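Local coordinates for 3-phosphoshikimate 1-carboxyvinyltransferase (Streptomyces sviceus, PDB 7M0O), which probably transfers the enolpyruvyl group of phosphoenolpyruvate to the 5-hydroxyl of shikimate-3-phosphate, step six of seven on the way to chorismate, at residues V73-R76 against T80-R83; P111-L116 against L123-A128; V184-A189 against G249-D254; C330-R335 against T361-H366; G338-T343 against E349-P354. One frame throughout, in Å; residues are numbered along the deposited sequence.

Contact 1. Residues V73-R76 against T80-R83; sequences VYCR and TTAR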
# COMPACT_ATOMS: atom_id res chain seq x y z
N VAL A 73 1.47 -25.47 6.49
CA VAL A 73 1.57 -24.30 5.62
C VAL A 73 2.76 -23.47 6.09
O VAL A 73 2.80 -23.04 7.26
CB VAL A 73 0.29 -23.47 5.63
CG1 VAL A 73 0.39 -22.29 4.66
CG2 VAL A 73 -0.91 -24.35 5.31
N TYR A 74 3.71 -23.23 5.20
CA TYR A 74 4.88 -22.41 5.47
C TYR A 74 4.64 -21.01 4.92
O TYR A 74 4.36 -20.84 3.73
CB TYR A 74 6.12 -23.04 4.84
CG TYR A 74 7.39 -22.26 5.04
CD1 TYR A 74 7.80 -21.89 6.32
CD2 TYR A 74 8.17 -21.87 3.96
CE1 TYR A 74 8.95 -21.16 6.52
CE2 TYR A 74 9.33 -21.14 4.14
CZ TYR A 74 9.72 -20.79 5.43
OH TYR A 74 10.87 -20.06 5.60
N CYS A 75 4.75 -20.01 5.79
CA CYS A 75 4.42 -18.63 5.44
C CYS A 75 5.63 -17.82 4.98
O CYS A 75 5.47 -16.65 4.60
CB CYS A 75 3.74 -17.95 6.63
SG CYS A 75 2.15 -18.71 7.04
N ARG A 76 6.82 -18.42 4.97
CA ARG A 76 8.06 -17.80 4.45
C ARG A 76 8.31 -16.50 5.24
O ARG A 76 8.20 -16.49 6.47
CB ARG A 76 7.96 -17.64 2.93
CG ARG A 76 7.42 -18.87 2.19
CD ARG A 76 7.98 -19.00 0.77
NE ARG A 76 8.10 -17.72 0.09
CZ ARG A 76 8.13 -17.57 -1.23
NH1 ARG A 76 8.04 -18.63 -2.03
NH2 ARG A 76 8.25 -16.36 -1.76
N THR A 80 1.83 -10.53 5.15
CA THR A 80 0.45 -10.74 4.72
C THR A 80 0.08 -12.22 4.77
O THR A 80 -0.99 -12.59 5.27
CB THR A 80 0.25 -10.19 3.30
OG1 THR A 80 0.22 -8.76 3.33
CG2 THR A 80 -1.06 -10.71 2.73
N THR A 81 0.94 -13.07 4.21
CA THR A 81 0.72 -14.51 4.25
C THR A 81 0.55 -15.00 5.68
O THR A 81 -0.35 -15.81 5.97
CB THR A 81 1.88 -15.23 3.57
OG1 THR A 81 2.12 -14.67 2.26
CG2 THR A 81 1.61 -16.72 3.44
N ALA A 82 1.39 -14.51 6.60
CA ALA A 82 1.39 -14.97 7.98
C ALA A 82 0.14 -14.57 8.75
O ALA A 82 -0.19 -15.23 9.75
CB ALA A 82 2.63 -14.44 8.71
N ARG A 83 -0.55 -13.52 8.34
CA ARG A 83 -1.78 -13.10 9.01
C ARG A 83 -3.04 -13.50 8.26
O ARG A 83 -4.00 -13.96 8.88
CB ARG A 83 -1.77 -11.59 9.23
CG ARG A 83 -0.63 -11.14 10.11
CD ARG A 83 -0.15 -9.75 9.72
NE ARG A 83 0.91 -9.28 10.60
CZ ARG A 83 1.52 -8.10 10.47
NH1 ARG A 83 1.17 -7.27 9.50
NH2 ARG A 83 2.47 -7.75 11.33
O HOH W 1 5.18 -15.37 2.10
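Cys-75, one residue past strand 70-74, packs on the first turn of helix 79-90 through Thr-81 and Ala-82. The methyl CG2 of Thr-81 lies 3.9 Å from the CA of Cys-75, and the CB atoms of Cys-75 and Ala-82 approach to 4.2 Å. Cys-75 SG rests 3.9 Å from the CA of Ala-82 and 4.0 Å from the O of Thr-81, so the thiol lies against the helix backbone. All three residues are buried. No direct polar bond joins the two segments.

The polar part runs through one water, which donates to the carbonyl O of Cys-75 at 2.8 Å and to OG1 of Thr-81 at 3.1 Å. The first torsion of Thr-81 (chi1 -52°) sorts its two branches: CG2 stands opposite the backbone N and faces Cys-75, whereas OG1 lies beside that N and turns to the water. The same hydroxyl bonds to OD1 of Asp-35, whose other oxygen takes the backbone N of Thr-80 near the helix start; Thr-80 OG1 in turn bonds to Lys-8, a predicted substrate-binding residue.

Topologically this is the tight connection from strand to helix in the beta-alpha-beta unit 70-74, 79-90, 95-99, with Cys-75 also held by a backbone bond to Asp-99. The chemistry implies division of labour on Thr-81: the methyl packs on Cys-75, the water satisfies the carbonyl of Cys-75 in the interior, and since Thr-81 OG1 accepts from that water, its own proton probably goes to Asp-35.

Contact 2. Residues P111-L116 against L123-A128; sequences PLSRAL and LRHEEA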
# COMPACT_ATOMS: atom_id res chain seq x y z
N PRO A 111 -2.96 -9.31 18.50
CA PRO A 111 -4.33 -8.76 18.40
C PRO A 111 -5.24 -9.59 17.51
O PRO A 111 -6.43 -9.76 17.82
CB PRO A 111 -4.11 -7.36 17.83
CG PRO A 111 -2.72 -7.00 18.28
CD PRO A 111 -1.94 -8.27 18.24
N LEU A 112 -4.70 -10.12 16.41
CA LEU A 112 -5.51 -10.94 15.51
C LEU A 112 -5.82 -12.30 16.12
O LEU A 112 -6.96 -12.78 16.06
CB LEU A 112 -4.79 -11.11 14.17
CG LEU A 112 -5.52 -11.99 13.17
CD1 LEU A 112 -6.93 -11.46 12.87
CD2 LEU A 112 -4.67 -12.08 11.91
N SER A 113 -4.81 -12.95 16.72
CA SER A 113 -5.08 -14.28 17.26
C SER A 113 -5.94 -14.21 18.52
O SER A 113 -6.68 -15.15 18.81
CB SER A 113 -3.77 -15.02 17.53
OG SER A 113 -3.15 -14.54 18.70
N ARG A 114 -5.85 -13.10 19.27
CA ARG A 114 -6.74 -12.93 20.41
C ARG A 114 -8.18 -12.73 19.95
O ARG A 114 -9.11 -13.28 20.56
CB ARG A 114 -6.27 -11.74 21.26
CG ARG A 114 -7.23 -11.32 22.37
CD ARG A 114 -7.48 -9.83 22.29
NE ARG A 114 -7.91 -9.48 20.94
CZ ARG A 114 -7.56 -8.38 20.29
NH1 ARG A 114 -6.76 -7.48 20.84
NH2 ARG A 114 -8.02 -8.18 19.07
N ALA A 115 -8.38 -11.97 18.88
CA ALA A 115 -9.72 -11.75 18.34
C ALA A 115 -10.31 -13.04 17.78
O ALA A 115 -11.50 -13.30 17.96
CB ALA A 115 -9.67 -10.65 17.27
N LEU A 116 -9.49 -13.86 17.10
CA LEU A 116 -10.01 -15.12 16.55
C LEU A 116 -10.44 -16.06 17.67
O LEU A 116 -11.45 -16.77 17.53
CB LEU A 116 -8.96 -15.80 15.67
CG LEU A 116 -8.69 -15.12 14.32
CD1 LEU A 116 -7.47 -15.75 13.60
CD2 LEU A 116 -9.92 -15.18 13.42
N LEU A 123 -7.40 -21.93 18.21
CA LEU A 123 -6.06 -21.58 17.74
C LEU A 123 -5.10 -21.72 18.91
O LEU A 123 -5.39 -21.26 20.02
CB LEU A 123 -6.04 -20.14 17.18
CG LEU A 123 -4.76 -19.57 16.56
CD1 LEU A 123 -5.16 -18.44 15.64
CD2 LEU A 123 -3.82 -19.05 17.67
N ARG A 124 -3.96 -22.34 18.66
CA ARG A 124 -2.96 -22.59 19.69
C ARG A 124 -1.60 -22.14 19.19
O ARG A 124 -1.17 -22.55 18.11
CB ARG A 124 -2.94 -24.07 20.08
CG ARG A 124 -4.28 -24.56 20.58
CD ARG A 124 -4.27 -26.04 20.93
NE ARG A 124 -5.60 -26.63 20.83
CZ ARG A 124 -5.84 -27.92 21.00
NH1 ARG A 124 -4.84 -28.75 21.29
NH2 ARG A 124 -7.08 -28.39 20.88
N HIS A 125 -0.95 -21.28 19.96
CA HIS A 125 0.43 -20.92 19.71
C HIS A 125 1.34 -22.00 20.29
O HIS A 125 1.23 -22.32 21.49
CB HIS A 125 0.74 -19.56 20.32
CG HIS A 125 -0.01 -18.43 19.68
ND1 HIS A 125 0.41 -17.83 18.50
CD2 HIS A 125 -1.16 -17.80 20.03
CE1 HIS A 125 -0.44 -16.88 18.17
NE2 HIS A 125 -1.39 -16.83 19.09
N GLU A 126 2.20 -22.58 19.45
CA GLU A 126 3.05 -23.68 19.90
C GLU A 126 4.26 -23.21 20.70
O GLU A 126 4.82 -24.01 21.46
CB GLU A 126 3.52 -24.52 18.71
CG GLU A 126 2.38 -25.01 17.79
CD GLU A 126 1.54 -26.09 18.42
OE1 GLU A 126 1.97 -26.66 19.44
OE2 GLU A 126 0.45 -26.39 17.88
N GLU A 127 4.68 -21.95 20.52
CA GLU A 127 5.80 -21.38 21.26
C GLU A 127 5.25 -20.20 22.07
O GLU A 127 4.34 -20.41 22.88
CB GLU A 127 6.98 -21.07 20.32
CG GLU A 127 7.57 -22.36 19.71
CD GLU A 127 8.58 -22.12 18.56
OE1 GLU A 127 9.19 -21.03 18.49
OE2 GLU A 127 8.75 -23.04 17.73
N ALA A 128 5.74 -18.98 21.89
CA ALA A 128 5.24 -17.86 22.68
C ALA A 128 3.88 -17.40 22.17
O ALA A 128 3.56 -17.54 20.99
CB ALA A 128 6.22 -16.68 22.64
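Ser-113 of helix 110-118 meets two residues of strand 122-125, His-125 through its hydroxyl and Leu-123 through its CB. The close part is polar: Ser-113 OG lies 2.9 Å from His-125 NE2, a hydrogen bond in which either partner could donate, and it approaches the imidazole at its edge and in its plane. The ring cannot easily swing away, because its ND1 bonds to the carbonyl of His-131 and Leu-123 CD2 sits 3.5 Å above one face, offset toward the rim. With chi1 at -66°, CG of His-125 stands opposite the carbonyl carbon, which carries the ring over to the helix.

Beside this grip the buried leucines touch more lightly. Leu-123 CD2 is 4.0 Å from Ser-113 CB. Leu-116 CD1 is 4.1 Å from Leu-123 CD1. The solvent side begins at His-125, which is partly exposed, and opens fully at Glu-126 to Ala-128, which stay clear of the helix. An alanine in place of His-125 would probably leave Ser-113 OG and the carbonyl of His-131 without this shared partner and uncover Leu-123 CD2.

Helix and strand axes pass 9.4 Å apart at 142°, roughly antiparallel but well inclined. The strand is an outermost one of its four-stranded sheet, and the helix is wedged between it and helix 155-163, where Leu-116 touches Leu-163, with helix 79-90 against Leu-112.

Contact 3. Residues V184-A189 against G249-D254; sequences VEITLA and GALQGD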
# COMPACT_ATOMS: atom_id res chain seq x y z
N VAL A 184 -8.38 1.69 6.19
CA VAL A 184 -9.67 1.02 6.36
C VAL A 184 -10.62 1.37 5.21
O VAL A 184 -11.39 0.51 4.77
CB VAL A 184 -10.27 1.33 7.74
CG1 VAL A 184 -9.21 1.22 8.83
CG2 VAL A 184 -10.96 2.68 7.77
N GLU A 185 -10.57 2.60 4.68
CA GLU A 185 -11.50 2.91 3.60
C GLU A 185 -11.18 2.12 2.33
O GLU A 185 -12.10 1.76 1.59
CB GLU A 185 -11.50 4.41 3.28
CG GLU A 185 -12.67 4.85 2.37
CD GLU A 185 -13.92 3.97 2.48
OE1 GLU A 185 -14.31 3.34 1.46
OE2 GLU A 185 -14.53 3.92 3.58
N ILE A 186 -9.90 1.84 2.07
CA ILE A 186 -9.53 0.99 0.94
C ILE A 186 -10.07 -0.42 1.13
O ILE A 186 -10.58 -1.04 0.19
CB ILE A 186 -8.01 1.00 0.74
CG1 ILE A 186 -7.55 2.40 0.33
CG2 ILE A 186 -7.56 -0.06 -0.30
CD1 ILE A 186 -6.06 2.55 0.37
N THR A 187 -9.96 -0.96 2.36
CA THR A 187 -10.49 -2.31 2.60
C THR A 187 -11.99 -2.35 2.35
O THR A 187 -12.50 -3.29 1.71
CB THR A 187 -10.18 -2.77 4.02
OG1 THR A 187 -8.76 -2.81 4.24
CG2 THR A 187 -10.75 -4.17 4.26
N LEU A 188 -12.72 -1.33 2.81
CA LEU A 188 -14.17 -1.36 2.63
C LEU A 188 -14.55 -1.23 1.16
O LEU A 188 -15.50 -1.88 0.70
CB LEU A 188 -14.82 -0.26 3.46
CG LEU A 188 -14.60 -0.36 4.97
CD1 LEU A 188 -15.48 0.63 5.72
CD2 LEU A 188 -14.85 -1.76 5.49
N ALA A 189 -13.83 -0.40 0.40
CA ALA A 189 -14.14 -0.25 -1.02
C ALA A 189 -13.88 -1.55 -1.78
O ALA A 189 -14.62 -1.89 -2.71
CB ALA A 189 -13.33 0.90 -1.62
N GLY A 249 -11.72 6.51 -10.56
CA GLY A 249 -12.24 5.84 -9.38
C GLY A 249 -11.18 5.29 -8.45
O GLY A 249 -11.46 4.39 -7.67
N ALA A 250 -9.96 5.85 -8.49
CA ALA A 250 -8.84 5.23 -7.80
C ALA A 250 -9.02 5.26 -6.29
O ALA A 250 -9.47 6.25 -5.71
CB ALA A 250 -7.52 5.92 -8.17
N LEU A 251 -8.62 4.15 -5.66
CA LEU A 251 -8.74 4.02 -4.21
C LEU A 251 -7.64 4.75 -3.46
O LEU A 251 -7.86 5.15 -2.31
CB LEU A 251 -8.72 2.54 -3.82
CG LEU A 251 -9.80 1.65 -4.43
CD1 LEU A 251 -9.89 0.34 -3.67
CD2 LEU A 251 -11.15 2.38 -4.45
N GLN A 252 -6.46 4.94 -4.05
CA GLN A 252 -5.33 5.51 -3.34
C GLN A 252 -5.39 7.03 -3.37
O GLN A 252 -5.40 7.63 -4.44
CB GLN A 252 -4.01 5.04 -3.95
CG GLN A 252 -3.76 3.55 -3.77
CD GLN A 252 -2.60 3.11 -4.63
OE1 GLN A 252 -1.44 3.14 -4.21
NE2 GLN A 252 -2.90 2.74 -5.85
N GLY A 253 -5.39 7.66 -2.18
CA GLY A 253 -5.43 9.11 -2.09
C GLY A 253 -4.24 9.82 -2.73
O GLY A 253 -4.35 10.98 -3.14
N ASP A 254 -3.09 9.15 -2.83
CA ASP A 254 -1.93 9.87 -3.34
C ASP A 254 -2.02 10.16 -4.83
O ASP A 254 -1.19 10.95 -5.32
CB ASP A 254 -0.63 9.11 -3.05
CG ASP A 254 -0.16 9.28 -1.61
OD1 ASP A 254 -0.82 10.02 -0.83
OD2 ASP A 254 0.85 8.65 -1.25
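Leu-251 reaches from the loop before helix 257-263 to Ile-186 and Ala-189, which lie three residues apart on helix 182-193. Followed outward, its CB points at the helix but, like CG, serves as a spacer, with no atom of the helix segment within 4.2 Å. The chain then forks. CD1 enters between the two helix residues, 4.0 Å from the CB of Ala-189 and 4.1 Å from the CG2 of Ile-186. CD2 settles on Ala-189 alone, 3.9 Å from its CB. Placing CG opposite the carbonyl carbon (chi1 -59°) is what sends both methyls forward onto the helix.

Ile-186 answers with its other branch. Its CG1 lies 3.8 Å from the carbonyl O of Leu-251, and its CD1 is 4.1 Å from the same oxygen, so the isoleucine straddles the leucine with CG2 near the side chain and CG1 near the backbone. These are van der Waals distances.

The loop is held in shape from its own side: Glu-220 accepts from Leu-251 N and Gln-252 NE2, and Gln-252 OE1 takes the backbone N of Ala-223. On the helix side, Ile-186 also packs on Ile-10 and on Arg-13, which is predicted to bind shikimate-3-phosphate; the side chains of Ile-186 and Arg-13 are about 4 Å apart.

With 175 Å² buried and no hydrogen bond between the segments, this is a hydrophobic touch across the cleft between the two globular domains of an EPSP synthase. Such apolar contacts are compatible with the domain closure on substrate known for this family.

Contact 4. Residues C330-R335 against T361-H366; sequences CAENLR and TSYGDH. With PO4 (phosphate ion), chain B.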
# COMPACT_ATOMS: atom_id res chain seq x y z
N CYS A 330 13.87 17.29 3.90
CA CYS A 330 13.71 18.05 2.66
C CYS A 330 14.40 19.40 2.74
O CYS A 330 15.09 19.81 1.79
CB CYS A 330 12.22 18.21 2.35
SG CYS A 330 11.48 16.71 1.65
N ALA A 331 14.22 20.12 3.85
CA ALA A 331 14.86 21.41 4.00
C ALA A 331 16.38 21.28 4.00
O ALA A 331 17.08 22.06 3.35
CB ALA A 331 14.39 22.09 5.28
N GLU A 332 16.90 20.30 4.72
CA GLU A 332 18.35 20.17 4.81
C GLU A 332 18.95 19.89 3.43
O GLU A 332 19.97 20.46 3.06
CB GLU A 332 18.72 19.06 5.80
CG GLU A 332 20.22 18.96 6.04
CD GLU A 332 20.61 17.73 6.85
OE1 GLU A 332 19.71 16.96 7.26
OE2 GLU A 332 21.82 17.55 7.08
N ASN A 333 18.31 19.02 2.65
CA ASN A 333 18.87 18.65 1.36
C ASN A 333 18.70 19.77 0.34
O ASN A 333 19.59 20.02 -0.48
CB ASN A 333 18.23 17.34 0.88
CG ASN A 333 18.88 16.13 1.55
OD1 ASN A 333 20.08 15.88 1.38
ND2 ASN A 333 18.10 15.39 2.32
N LEU A 334 17.57 20.49 0.40
CA LEU A 334 17.37 21.63 -0.50
C LEU A 334 18.39 22.72 -0.22
O LEU A 334 18.92 23.35 -1.15
CB LEU A 334 15.94 22.16 -0.35
CG LEU A 334 14.87 21.42 -1.14
CD1 LEU A 334 13.45 21.79 -0.65
CD2 LEU A 334 15.03 21.70 -2.63
N ARG A 335 18.72 22.92 1.06
CA ARG A 335 19.70 23.94 1.41
C ARG A 335 21.10 23.53 0.95
O ARG A 335 21.89 24.38 0.53
CB ARG A 335 19.68 24.18 2.92
CG ARG A 335 18.48 25.00 3.38
CD ARG A 335 18.30 24.91 4.90
NE ARG A 335 17.22 25.76 5.38
CZ ARG A 335 16.48 25.46 6.44
NH1 ARG A 335 16.70 24.34 7.13
NH2 ARG A 335 15.51 26.29 6.83
N THR A 361 21.51 13.52 1.88
CA THR A 361 21.42 12.73 3.10
C THR A 361 20.03 12.10 3.19
O THR A 361 19.04 12.78 3.45
CB THR A 361 21.67 13.58 4.34
OG1 THR A 361 22.97 14.17 4.27
CG2 THR A 361 21.60 12.70 5.60
N SER A 362 19.96 10.78 2.99
CA SER A 362 18.68 10.11 2.87
C SER A 362 17.98 9.84 4.20
O SER A 362 16.75 9.73 4.22
CB SER A 362 18.87 8.81 2.07
OG SER A 362 19.44 7.80 2.90
N TYR A 363 18.73 9.71 5.29
CA TYR A 363 18.20 9.21 6.57
C TYR A 363 17.58 7.82 6.42
O TYR A 363 16.73 7.42 7.23
CB TYR A 363 17.19 10.19 7.20
CG TYR A 363 17.84 11.49 7.65
CD1 TYR A 363 18.43 11.58 8.90
CD2 TYR A 363 17.88 12.59 6.81
CE1 TYR A 363 19.04 12.76 9.31
CE2 TYR A 363 18.48 13.78 7.21
CZ TYR A 363 19.06 13.85 8.47
OH TYR A 363 19.68 15.02 8.87
N GLY A 364 17.99 7.07 5.39
CA GLY A 364 17.43 5.77 5.08
C GLY A 364 16.02 5.81 4.55
O GLY A 364 15.37 4.75 4.44
N ASP A 365 15.53 6.99 4.18
CA ASP A 365 14.14 7.19 3.77
C ASP A 365 14.00 7.08 2.26
O ASP A 365 14.53 7.92 1.51
CB ASP A 365 13.63 8.56 4.25
CG ASP A 365 12.13 8.68 4.18
OD1 ASP A 365 11.53 8.25 3.17
OD2 ASP A 365 11.54 9.20 5.15
N HIS A 366 13.25 6.06 1.82
CA HIS A 366 13.03 5.80 0.39
C HIS A 366 12.46 7.01 -0.34
O HIS A 366 12.83 7.28 -1.50
CB HIS A 366 12.09 4.60 0.22
CG HIS A 366 10.86 4.64 1.07
ND1 HIS A 366 10.89 4.71 2.45
CD2 HIS A 366 9.55 4.60 0.73
CE1 HIS A 366 9.65 4.72 2.92
NE2 HIS A 366 8.82 4.65 1.89
P PO4 B . 5.63 5.39 3.68
O1 PO4 B . 4.13 5.42 3.69
O2 PO4 B . 6.11 6.78 3.31
O3 PO4 B . 6.09 4.37 2.67
O4 PO4 B . 6.09 5.01 5.06
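Asn-333 on helix 326-336 and Thr-361 stand with CA atoms 6.7 Å apart, where the chain enters a type I' turn from Ser-362 to Asp-365. The Asn-333 amide grips both backbone polar atoms of Thr-361. Its OD1 accepts from Thr-361 N at 2.8 Å, in the carbonyl plane on a lone pair, and its ND2 donates to Thr-361 O at 3.0 Å, nearly straight at 168°. Since ND2 also bonds to Ala-329 O, the amide cannot readily flip. A leucine here would probably leave the N and O of Thr-361 without these mates and let the loop drift.

Glu-332 extends with CG opposite its backbone N (chi1 -174°), and OE1 receives Tyr-363 OH at 2.5 Å on its syn lone pair. Arg-336 pairs with OE2, while Thr-361 CG2 lies 3.7 Å above one face of the tyrosine ring.

Beyond the turn, His-366 NE2 donates at 2.9 Å to O3 of a phosphate ion probably from the crystallisation liquor; Arg-326 and Arg-367, predicted to bind phosphoenolpyruvate, hold the same ion. The chemistry implies a loop pinned by neutral and probably charge-assisted bonds at one end, leading into an anion site at the other.

Contact 5. Residues G338-T343 against E349-P354; sequences GVRVAT and EIHPGP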
# COMPACT_ATOMS: atom_id res chain seq x y z
N GLY A 338 21.73 24.67 -2.38
CA GLY A 338 21.78 26.10 -2.60
C GLY A 338 20.45 26.82 -2.61
O GLY A 338 20.41 28.03 -2.91
N VAL A 339 19.36 26.13 -2.28
CA VAL A 339 18.00 26.67 -2.32
C VAL A 339 17.64 27.23 -0.95
O VAL A 339 17.90 26.60 0.08
CB VAL A 339 17.02 25.56 -2.74
CG1 VAL A 339 15.61 26.08 -2.84
CG2 VAL A 339 17.45 24.95 -4.06
N ARG A 340 17.01 28.41 -0.92
CA ARG A 340 16.57 28.98 0.35
C ARG A 340 15.26 28.33 0.78
O ARG A 340 14.33 28.18 -0.02
CB ARG A 340 16.43 30.51 0.26
CG ARG A 340 15.85 31.13 1.55
CD ARG A 340 15.91 32.66 1.55
NE ARG A 340 15.24 33.24 0.39
CZ ARG A 340 14.03 33.80 0.42
NH1 ARG A 340 13.35 33.86 1.56
NH2 ARG A 340 13.52 34.30 -0.69
N VAL A 341 15.19 27.95 2.06
CA VAL A 341 14.04 27.25 2.63
C VAL A 341 13.73 27.83 4.01
O VAL A 341 14.65 28.10 4.80
CB VAL A 341 14.30 25.73 2.75
CG1 VAL A 341 13.08 25.01 3.33
CG2 VAL A 341 14.67 25.13 1.41
N ALA A 342 12.45 28.04 4.29
CA ALA A 342 11.97 28.39 5.63
C ALA A 342 11.06 27.27 6.12
O ALA A 342 10.42 26.59 5.31
CB ALA A 342 11.20 29.72 5.61
N THR A 343 11.03 27.04 7.43
CA THR A 343 10.14 26.02 7.97
C THR A 343 9.44 26.52 9.22
O THR A 343 9.89 27.45 9.90
CB THR A 343 10.87 24.70 8.30
OG1 THR A 343 11.79 24.89 9.39
CG2 THR A 343 11.62 24.13 7.08
N GLU A 349 8.47 26.18 3.27
CA GLU A 349 8.36 27.14 2.17
C GLU A 349 9.68 27.15 1.41
O GLU A 349 10.74 27.42 1.99
CB GLU A 349 7.98 28.54 2.67
CG GLU A 349 7.63 29.50 1.52
CD GLU A 349 6.82 30.72 1.96
OE1 GLU A 349 6.23 30.73 3.05
OE2 GLU A 349 6.78 31.70 1.18
N ILE A 350 9.61 26.83 0.12
CA ILE A 350 10.77 26.66 -0.73
C ILE A 350 10.83 27.82 -1.72
O ILE A 350 9.85 28.08 -2.43
CB ILE A 350 10.72 25.31 -1.47
CG1 ILE A 350 10.64 24.15 -0.46
CG2 ILE A 350 11.93 25.16 -2.39
CD1 ILE A 350 9.83 22.98 -0.91
N HIS A 351 11.98 28.47 -1.80
CA HIS A 351 12.14 29.63 -2.66
C HIS A 351 12.97 29.26 -3.87
O HIS A 351 14.15 28.90 -3.73
CB HIS A 351 12.77 30.77 -1.87
CG HIS A 351 11.90 31.23 -0.74
ND1 HIS A 351 10.95 32.21 -0.91
CD2 HIS A 351 11.78 30.81 0.54
CE1 HIS A 351 10.30 32.40 0.23
NE2 HIS A 351 10.79 31.55 1.12
N PRO A 352 12.39 29.30 -5.07
CA PRO A 352 13.10 28.81 -6.26
C PRO A 352 14.33 29.64 -6.56
O PRO A 352 14.44 30.82 -6.21
CB PRO A 352 12.06 28.95 -7.38
CG PRO A 352 11.00 29.85 -6.84
CD PRO A 352 10.99 29.66 -5.35
N GLY A 353 15.27 29.00 -7.25
CA GLY A 353 16.53 29.60 -7.62
C GLY A 353 17.48 28.53 -8.11
O GLY A 353 17.17 27.34 -8.11
N PRO A 354 18.68 28.94 -8.54
CA PRO A 354 19.64 27.97 -9.08
C PRO A 354 20.06 26.95 -8.03
O PRO A 354 20.21 27.26 -6.85
CB PRO A 354 20.82 28.84 -9.51
CG PRO A 354 20.27 30.24 -9.60
CD PRO A 354 19.20 30.32 -8.58
O HOH W 2 16.46 30.17 -3.32
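Ala-342 and Glu-349 exchange both of their backbone bonds: Ala-342 N donates to Glu-349 O at 2.9 Å, and Glu-349 N returns to Ala-342 O at 2.9 Å, nearly straight at 174°. They are an antiparallel hydrogen-bonded pair of the hairpin 340-344/347-351, whose strands run at 166°. Glu-349 O also receives the CA-H of Val-341, with CA 3.4 Å away.

Toward residue 351 the pattern changes. His-351 N reaches Arg-340 O at 3.0 Å, but the reverse link is made by a water that accepts from Arg-340 N and donates to His-351 O at 2.7 Å. The strands part there without leaving either atom unsatisfied. Polar atoms not used between the strands find partners too: Val-341 O takes Arg-335 NH2, and Glu-349 OE1 forms a salt bridge with Arg-312.

Above this end, Arg-340 bends at chi3 to lay its guanidinium flat on the His-351 imidazole, centres 3.6 Å apart and planes at 19°. NH1 sits over the ring centre, without a hydrogen bond. On the buried side Val-339 CG1 meets Ile-350 CG2 at 3.8 Å, and Val-341 packs on Leu-334.

The chemistry implies a hairpin whose strand 340-344 forms the edge of the sheet, closed by direct amide bonds near its turn; the other end keeps one direct bond, a water bridge supplies the second link, and the guanidinium stack, probably strongest if the histidine is neutral, lies over it.

The five contacts follow the two-domain build of EPSP synthase. Contacts 1 and 2 come first along the chain, lie in one domain with centres 14 Å apart, and serve the same sheet, touching where Arg-83 O meets Leu-112 CD2 at 3.6 Å. Contact 3 is next, its centre about 10 Å from that of the chain. Contacts 4 and 5 belong to the other domain, also 14 Å apart; the chain between the segments of contact 4 contains contact 5. Leu-334 O probably accepts a hydrogen bond from Val-339 N, 3.0 Å away. Contacts 2 and 5 mark the extremes, 52 Å apart between centres; of the five, only contact 3 joins the two domains.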